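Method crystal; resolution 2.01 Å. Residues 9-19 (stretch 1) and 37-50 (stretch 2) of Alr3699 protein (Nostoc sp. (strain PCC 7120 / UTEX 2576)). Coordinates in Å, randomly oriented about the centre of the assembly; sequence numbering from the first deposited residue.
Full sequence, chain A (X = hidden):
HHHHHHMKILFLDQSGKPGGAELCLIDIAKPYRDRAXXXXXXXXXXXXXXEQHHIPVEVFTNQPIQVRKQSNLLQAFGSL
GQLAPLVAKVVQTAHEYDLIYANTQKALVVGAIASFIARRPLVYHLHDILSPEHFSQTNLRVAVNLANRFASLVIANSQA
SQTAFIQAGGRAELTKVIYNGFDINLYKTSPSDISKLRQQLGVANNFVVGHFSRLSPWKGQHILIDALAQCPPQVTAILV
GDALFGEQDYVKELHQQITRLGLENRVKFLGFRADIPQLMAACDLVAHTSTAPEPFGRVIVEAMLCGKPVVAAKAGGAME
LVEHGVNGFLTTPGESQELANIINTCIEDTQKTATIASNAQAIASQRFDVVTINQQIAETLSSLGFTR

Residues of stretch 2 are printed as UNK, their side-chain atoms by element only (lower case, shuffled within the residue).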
ATOM      1  N   ILE A   9      -7.484   4.828 -19.546  1.00 33.03           N
ATOM      2  CA  ILE A   9      -6.885   3.687 -18.873  1.00 31.52           C
ATOM      3  C   ILE A   9      -5.502   3.961 -18.385  1.00 29.87           C
ATOM      4  O   ILE A   9      -4.673   4.469 -19.167  1.00 30.96           O
ATOM      5  CB  ILE A   9      -6.842   2.438 -19.778  1.00 30.13           C
ATOM      6  CG1 ILE A   9      -8.209   2.131 -20.340  1.00 33.36           C
ATOM      7  CG2 ILE A   9      -6.211   1.234 -19.028  1.00 30.16           C
ATOM      8  CD1 ILE A   9      -8.263   0.803 -21.129  1.00 34.84           C
ATOM      9  N   LEU A  10      -5.245   3.600 -17.117  1.00 24.59           N
ATOM     10  CA  LEU A  10      -3.956   3.572 -16.619  1.00 26.77           C
ATOM     11  C   LEU A  10      -3.499   2.090 -16.567  1.00 28.52           C
ATOM     12  O   LEU A  10      -3.970   1.305 -15.737  1.00 30.09           O
ATOM     13  CB  LEU A  10      -3.857   4.338 -15.232  1.00 29.61           C
ATOM     14  CG  LEU A  10      -2.500   4.072 -14.526  1.00 28.22           C
ATOM     15  CD1 LEU A  10      -1.364   4.728 -15.268  1.00 29.49           C
ATOM     16  CD2 LEU A  10      -2.444   4.525 -13.066  1.00 28.75           C
ATOM     17  N   PHE A  11      -2.590   1.744 -17.450  1.00 25.96           N
ATOM     18  CA  PHE A  11      -2.014   0.405 -17.577  1.00 28.35           C
ATOM     19  C   PHE A  11      -0.820   0.463 -16.688  1.00 34.41           C
ATOM     20  O   PHE A  11      -0.124   1.498 -16.669  1.00 30.42           O
ATOM     21  CB  PHE A  11      -1.556   0.063 -19.007  1.00 27.98           C
ATOM     22  CG  PHE A  11      -2.667  -0.076 -20.021  1.00 26.35           C
ATOM     23  CD1 PHE A  11      -3.370  -1.278 -20.156  1.00 28.53           C
ATOM     24  CD2 PHE A  11      -3.001   0.989 -20.861  1.00 26.82           C
ATOM     25  CE1 PHE A  11      -4.378  -1.416 -21.076  1.00 28.14           C
ATOM     26  CE2 PHE A  11      -3.931   0.788 -21.880  1.00 26.66           C
ATOM     27  CZ  PHE A  11      -4.658  -0.370 -21.959  1.00 28.69           C
ATOM     28  N   LEU A  12      -0.589  -0.631 -15.967  1.00 31.35           N
ATOM     29  CA  LEU A  12       0.554  -0.759 -15.115  1.00 32.86           C
ATOM     30  C   LEU A  12       1.310  -2.030 -15.370  1.00 33.02           C
ATOM     31  O   LEU A  12       0.744  -3.126 -15.538  1.00 33.28           O
ATOM     32  CB  LEU A  12       0.109  -0.771 -13.630  1.00 31.96           C
ATOM     33  CG  LEU A  12      -0.468   0.479 -13.041  1.00 33.78           C
ATOM     34  CD1 LEU A  12      -0.938   0.188 -11.594  1.00 37.47           C
ATOM     35  CD2 LEU A  12       0.609   1.563 -13.066  1.00 35.64           C
ATOM     36  N   ASP A  13       2.629  -1.928 -15.378  1.00 31.62           N
ATOM     37  CA  ASP A  13       3.423  -3.100 -15.689  1.00 31.61           C
ATOM     38  C   ASP A  13       4.791  -3.004 -14.995  1.00 37.20           C
ATOM     39  O   ASP A  13       5.461  -1.996 -15.074  1.00 32.71           O
ATOM     40  CB  ASP A  13       3.531  -3.276 -17.202  1.00 33.68           C
ATOM     41  CG  ASP A  13       4.182  -4.603 -17.612  1.00 35.78           C
ATOM     42  OD1 ASP A  13       5.348  -4.871 -17.195  1.00 44.10           O
ATOM     43  OD2 ASP A  13       3.575  -5.363 -18.427  1.00 39.84           O
ATOM     44  N   GLN A  14       5.210  -4.071 -14.308  1.00 36.51           N
ATOM     45  CA  GLN A  14       6.356  -3.931 -13.400  1.00 38.01           C
ATOM     46  C   GLN A  14       7.690  -3.847 -14.140  1.00 34.24           C
ATOM     47  O   GLN A  14       8.666  -3.335 -13.600  1.00 43.19           O
ATOM     48  CB  GLN A  14       6.433  -5.093 -12.391  1.00 34.92           C
ATOM     49  CG  GLN A  14       6.992  -6.366 -13.003  1.00 36.81           C
ATOM     50  CD  GLN A  14       6.565  -7.619 -12.194  1.00 45.14           C
ATOM     51  OE1 GLN A  14       5.437  -7.746 -11.746  1.00 35.99           O
ATOM     52  NE2 GLN A  14       7.485  -8.534 -12.020  1.00 47.09           N
ATOM     53  N   SER A  15       7.737  -4.318 -15.371  1.00 36.64           N
ATOM     54  CA  SER A  15       9.008  -4.448 -16.075  1.00 41.32           C
ATOM     55  C   SER A  15       9.388  -3.345 -17.085  1.00 42.37           C
ATOM     56  O   SER A  15       8.561  -2.879 -17.870  1.00 40.24           O
ATOM     57  CB  SER A  15       9.051  -5.792 -16.800  1.00 45.23           C
ATOM     58  OG  SER A  15      10.370  -6.074 -17.213  1.00 49.23           O
ATOM     59  N   GLY A  16      10.680  -3.004 -17.063  1.00 41.52           N
ATOM     60  CA  GLY A  16      11.372  -2.259 -18.121  1.00 47.94           C
ATOM     61  C   GLY A  16      11.786  -3.062 -19.363  1.00 45.03           C
ATOM     62  O   GLY A  16      12.260  -2.474 -20.332  1.00 47.36           O
ATOM     63  N   LYS A  17      11.555  -4.376 -19.361  1.00 47.18           N
ATOM     64  CA  LYS A  17      12.014  -5.269 -20.436  1.00 50.35           C
ATOM     65  C   LYS A  17      10.873  -5.873 -21.235  1.00 47.08           C
ATOM     66  O   LYS A  17       9.838  -6.282 -20.668  1.00 49.11           O
ATOM     67  CB  LYS A  17      12.832  -6.412 -19.833  1.00 59.53           C
ATOM     68  CG  LYS A  17      14.198  -5.978 -19.312  1.00 61.32           C
ATOM     69  CD  LYS A  17      14.986  -7.161 -18.756  1.00 60.79           C
ATOM     70  CE  LYS A  17      14.544  -7.480 -17.343  1.00 63.81           C
ATOM     71  NZ  LYS A  17      14.887  -6.362 -16.408  1.00 61.53           N
ATOM     72  N   PRO A  18      11.036  -5.943 -22.557  1.00 47.82           N
ATOM     73  CA  PRO A  18       9.903  -6.439 -23.328  1.00 46.83           C
ATOM     74  C   PRO A  18       9.700  -7.979 -23.297  1.00 48.55           C
ATOM     75  O   PRO A  18       9.887  -8.638 -24.313  1.00 50.34           O
ATOM     76  CB  PRO A  18      10.218  -5.940 -24.744  1.00 47.95           C
ATOM     77  CG  PRO A  18      11.746  -5.850 -24.767  1.00 46.06           C
ATOM     78  CD  PRO A  18      12.069  -5.310 -23.422  1.00 45.99           C
ATOM     79  N   GLY A  19       9.261  -8.540 -22.176  1.00 54.21           N
ATOM     80  CA  GLY A  19       8.839  -9.960 -22.139  1.00 46.69           C
ATOM     81  C   GLY A  19       7.519 -10.210 -22.859  1.00 54.20           C
ATOM     82  O   GLY A  19       6.936  -9.306 -23.481  1.00 50.63           O
ATOM     83  N   UNK A  37      -2.159   5.714 -20.377  1.00 30.71           N
ATOM     84  CA  UNK A  37      -0.826   5.878 -19.885  1.00 29.45           C
ATOM     85  C   UNK A  37      -0.351   4.498 -19.449  1.00 31.12           C
ATOM     86  O   UNK A  37      -1.074   3.806 -18.739  1.00 29.67           O
ATOM     87  c   UNK A  37       1.557   7.633 -19.105  1.00 32.22           C
ATOM     88  c   UNK A  37       0.400   8.210 -16.966  1.00 34.00           C
ATOM     89  c   UNK A  37      -0.813   6.833 -18.689  1.00 29.86           C
ATOM     90  c   UNK A  37       0.561   7.146 -18.079  1.00 31.65           C
ATOM     91  N   UNK A  38       0.831   4.075 -19.875  1.00 28.66           N
ATOM     92  CA  UNK A  38       1.483   2.908 -19.277  1.00 30.53           C
ATOM     93  C   UNK A  38       2.519   3.328 -18.191  1.00 31.84           C
ATOM     94  O   UNK A  38       3.514   3.991 -18.451  1.00 32.50           O
ATOM     95  c   UNK A  38       2.186   2.006 -20.316  1.00 33.60           C
ATOM     96  c   UNK A  38       1.226   1.532 -21.369  1.00 31.91           C
ATOM     97  c   UNK A  38       2.786   0.782 -19.602  1.00 34.15           C
ATOM     98  N   UNK A  39       2.228   2.971 -16.966  1.00 29.43           N
ATOM     99  CA  UNK A  39       3.115   3.196 -15.841  1.00 31.92           C
ATOM    100  C   UNK A  39       3.996   1.949 -15.689  1.00 33.80           C
ATOM    101  O   UNK A  39       3.505   0.803 -15.528  1.00 32.44           O
ATOM    102  N   UNK A  40       5.290   2.149 -15.825  1.00 31.87           N
ATOM    103  CA  UNK A  40       6.238   1.103 -15.553  1.00 35.29           C
ATOM    104  C   UNK A  40       6.912   1.285 -14.175  1.00 31.95           C
ATOM    105  O   UNK A  40       7.090   2.387 -13.709  1.00 34.63           O
ATOM    106  c   UNK A  40       6.179  -0.421 -18.236  1.00 31.07           C
ATOM    107  c   UNK A  40       8.152   0.965 -18.974  1.00 37.05           C
ATOM    108  c   UNK A  40       6.909   0.898 -18.078  1.00 34.80           C
ATOM    109  c   UNK A  40       7.328   1.106 -16.623  1.00 34.78           C
ATOM    110  N   UNK A  41       7.323   0.191 -13.573  1.00 32.09           N
ATOM    111  CA  UNK A  41       8.072   0.289 -12.320  1.00 38.74           C
ATOM    112  C   UNK A  41       9.599   0.281 -12.516  1.00 39.64           C
ATOM    113  O   UNK A  41      10.326   0.480 -11.578  1.00 45.07           O
ATOM    114  c   UNK A  41       6.191  -0.771 -10.927  1.00 36.64           C
ATOM    115  c   UNK A  41       3.543  -0.727 -10.064  1.00 41.36           C
ATOM    116  c   UNK A  41       5.651  -1.829 -10.196  1.00 37.46           C
ATOM    117  c   UNK A  41       4.344  -1.808  -9.783  1.00 36.84           C
ATOM    118  c   UNK A  41       5.381   0.331 -11.185  1.00 36.83           C
ATOM    119  c   UNK A  41       4.058   0.353 -10.761  1.00 37.60           C
ATOM    120  c   UNK A  41       7.644  -0.829 -11.356  1.00 39.02           C
ATOM    121  N   UNK A  42      10.061   0.029 -13.727  1.00 45.00           N
ATOM    122  CA  UNK A  42      11.495   0.090 -14.063  1.00 48.58           C
ATOM    123  C   UNK A  42      11.598   0.691 -15.458  1.00 46.80           C
ATOM    124  O   UNK A  42      10.754   0.404 -16.321  1.00 44.46           O
ATOM    125  c   UNK A  42      12.116  -1.308 -14.088  1.00 44.72           C
ATOM    126  N   UNK A  43      12.653   1.490 -15.669  1.00 50.63           N
ATOM    127  CA  UNK A  43      13.071   1.943 -16.987  1.00 46.69           C
ATOM    128  C   UNK A  43      13.765   0.801 -17.706  1.00 46.31           C
ATOM    129  O   UNK A  43      14.176  -0.158 -17.076  1.00 47.67           O
ATOM    130  c   UNK A  43      14.025   4.011 -18.156  1.00 48.26           C
ATOM    131  o   UNK A  43      13.434   3.628 -19.189  1.00 49.81           O
ATOM    132  o   UNK A  43      14.580   5.103 -18.091  1.00 54.46           O
ATOM    133  c   UNK A  43      14.026   3.145 -16.885  1.00 50.51           C
ATOM    134  N   UNK A  44      13.845   0.900 -19.030  1.00 43.29           N
ATOM    135  CA  UNK A  44      14.410  -0.144 -19.868  1.00 46.24           C
ATOM    136  C   UNK A  44      13.995  -0.021 -21.319  1.00 42.37           C
ATOM    137  O   UNK A  44      13.413   0.992 -21.724  1.00 41.77           O
ATOM    138  N   UNK A  45      14.268  -1.076 -22.089  1.00 40.80           N
ATOM    139  CA  UNK A  45      13.911  -1.152 -23.499  1.00 44.60           C
ATOM    140  C   UNK A  45      12.405  -1.118 -23.771  1.00 45.96           C
ATOM    141  O   UNK A  45      11.990  -0.801 -24.886  1.00 41.25           O
ATOM    142  c   UNK A  45      14.488  -2.416 -24.096  1.00 49.93           C
ATOM    143  N   UNK A  46      11.586  -1.444 -22.772  1.00 39.08           N
ATOM    144  CA  UNK A  46      10.154  -1.526 -23.000  1.00 37.65           C
ATOM    145  C   UNK A  46       9.548  -0.126 -23.138  1.00 34.14           C
ATOM    146  O   UNK A  46       8.596   0.069 -23.872  1.00 38.82           O
ATOM    147  c   UNK A  46       7.145  -2.516 -21.017  1.00 38.51           C
ATOM    148  c   UNK A  46       8.016  -2.528 -22.094  1.00 37.05           C
ATOM    149  c   UNK A  46       5.780  -2.668 -21.200  1.00 40.34           C
ATOM    150  c   UNK A  46       7.483  -2.708 -23.356  1.00 38.55           C
ATOM    151  c   UNK A  46       9.486  -2.323 -21.889  1.00 37.25           C
ATOM    152  c   UNK A  46       5.272  -2.844 -22.468  1.00 36.37           C
ATOM    153  c   UNK A  46       6.129  -2.868 -23.533  1.00 35.10           C
ATOM    154  N   UNK A  47      10.109   0.793 -22.386  1.00 34.37           N
ATOM    155  CA  UNK A  47       9.758   2.169 -22.388  1.00 37.21           C
ATOM    156  C   UNK A  47       9.977   2.722 -23.771  1.00 40.20           C
ATOM    157  O   UNK A  47       9.090   3.392 -24.357  1.00 36.35           O
ATOM    158  c   UNK A  47      10.274   4.416 -21.370  1.00 40.70           C
ATOM    159  n   UNK A  47      11.249   7.550 -20.665  1.00 58.27           N
ATOM    160  c   UNK A  47      10.954   5.130 -20.260  1.00 47.55           C
ATOM    161  c   UNK A  47      10.397   6.517 -20.032  1.00 53.54           C
ATOM    162  c   UNK A  47      10.657   2.923 -21.406  1.00 36.97           C
ATOM    163  N   UNK A  48      11.169   2.434 -24.304  1.00 40.45           N
ATOM    164  CA  UNK A  48      11.521   2.884 -25.682  1.00 39.77           C
ATOM    165  C   UNK A  48      10.538   2.333 -26.730  1.00 39.64           C
ATOM    166  O   UNK A  48      10.002   3.124 -27.583  1.00 38.44           O
ATOM    167  c   UNK A  48      13.045   2.605 -26.006  1.00 42.13           C
ATOM    168  c   UNK A  48      13.486   3.311 -27.277  1.00 50.04           C
ATOM    169  o   UNK A  48      13.851   3.127 -24.940  1.00 37.93           O
ATOM    170  N   UNK A  49      10.225   1.037 -26.634  1.00 32.23           N
ATOM    171  CA  UNK A  49       9.255   0.415 -27.574  1.00 39.99           C
ATOM    172  C   UNK A  49       7.850   1.060 -27.490  1.00 40.10           C
ATOM    173  O   UNK A  49       7.185   1.229 -28.524  1.00 36.51           O
ATOM    174  c   UNK A  49       9.708  -3.496 -27.172  1.00 50.62           C
ATOM    175  c   UNK A  49       9.061  -1.085 -27.380  1.00 42.49           C
ATOM    176  c   UNK A  49      10.207  -2.087 -27.557  1.00 52.86           C
ATOM    177  c   UNK A  49      10.740  -2.082 -29.013  1.00 52.00           C
ATOM    178  N   UNK A  50       7.435   1.445 -26.259  1.00 39.29           N
ATOM    179  CA  UNK A  50       6.165   2.130 -26.069  1.00 34.30           C
ATOM    180  C   UNK A  50       6.216   3.495 -26.749  1.00 32.78           C
ATOM    181  O   UNK A  50       5.334   3.843 -27.489  1.00 34.53           O
ATOM    182  c   UNK A  50       5.396   0.956 -23.906  1.00 32.36           C
ATOM    183  c   UNK A  50       5.517   1.084 -22.388  1.00 33.35           C
ATOM    184  c   UNK A  50       5.839   2.273 -24.573  1.00 34.13           C
ATOM    185  c   UNK A  50       3.956   0.675 -24.345  1.00 36.84           C
TER

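Position 37 carries four carbons, forked at the second, and its CB lies 4.1 Å from CD1 of L10: this is L37. Its backbone sets the parallel register, because L37 N donates to I9 O (3.1 Å) and F11 N donates to L37 O (2.9 Å). Position 38 has one carbon bearing two more; that is a valine, V38, its CG2 3.9 Å from F11 CB, on the same sheet face as F11.

Position 39 has no side-chain atoms, so it is G39. An ideal CB here would sit 3.0 Å from CD2 of L12, a clash; the bare CA leaves that space to the leucine. Its backbone works at both ends, G39 N donating to F11 O (2.8 Å) and G39 O accepting from D13 N (2.9 Å).

Position 40 again shows four carbons forked at the second, and shares a face with D13. The residue is L40, its CD2 3.4 Å from S15 O. At position 41 one carbon leads to a ring of six carbons with no oxygen, hence F41. Its CB is 3.5 Å from Q14 O, its CE1 is 4.3 Å from L12 CD2, and F41 N donates to D13 O (3.2 Å).

A single carbon at position 42, directed toward stretch 1, identifies A42, whose O lies 3.3 Å from G16 CA. Position 43 has two carbons, the second bearing two oxygens: D43. It points away, and its OD1 accepts from the backbone N of position 44 at 2.8 Å. That position has no side chain and is G44, the N-cap of the helix; an ideal CB would fall 2.2 Å from G16 O.

Position 45 has one carbon, its CB 3.8 Å from P18 CD: A45. Position 46 has one carbon and a six-carbon ring, F46, directed toward stretch 1 with S15 O at the ring edge, 3.5 Å from F46 CD2. F46 N donates to G16 O (2.7 Å).

Position 47, four carbons in a row ending in nitrogen, is K47, its end leading away; position 48, a carbon bearing one oxygen and one carbon, is T48, without contact. Position 49 has four carbons forked at the second: L49, its CD1 3.5 Å from P18 CB. Position 50 has the same fork but no contact: L50.

Backbone hydrogen bonds fix a parallel ladder, glycines clear room at tight crossings, and G16 O ties the loop to the helix start while P18 packs against A45, F46 and L49.

Stretch 2, residues 37-50: LVGLFADGAFKTLL
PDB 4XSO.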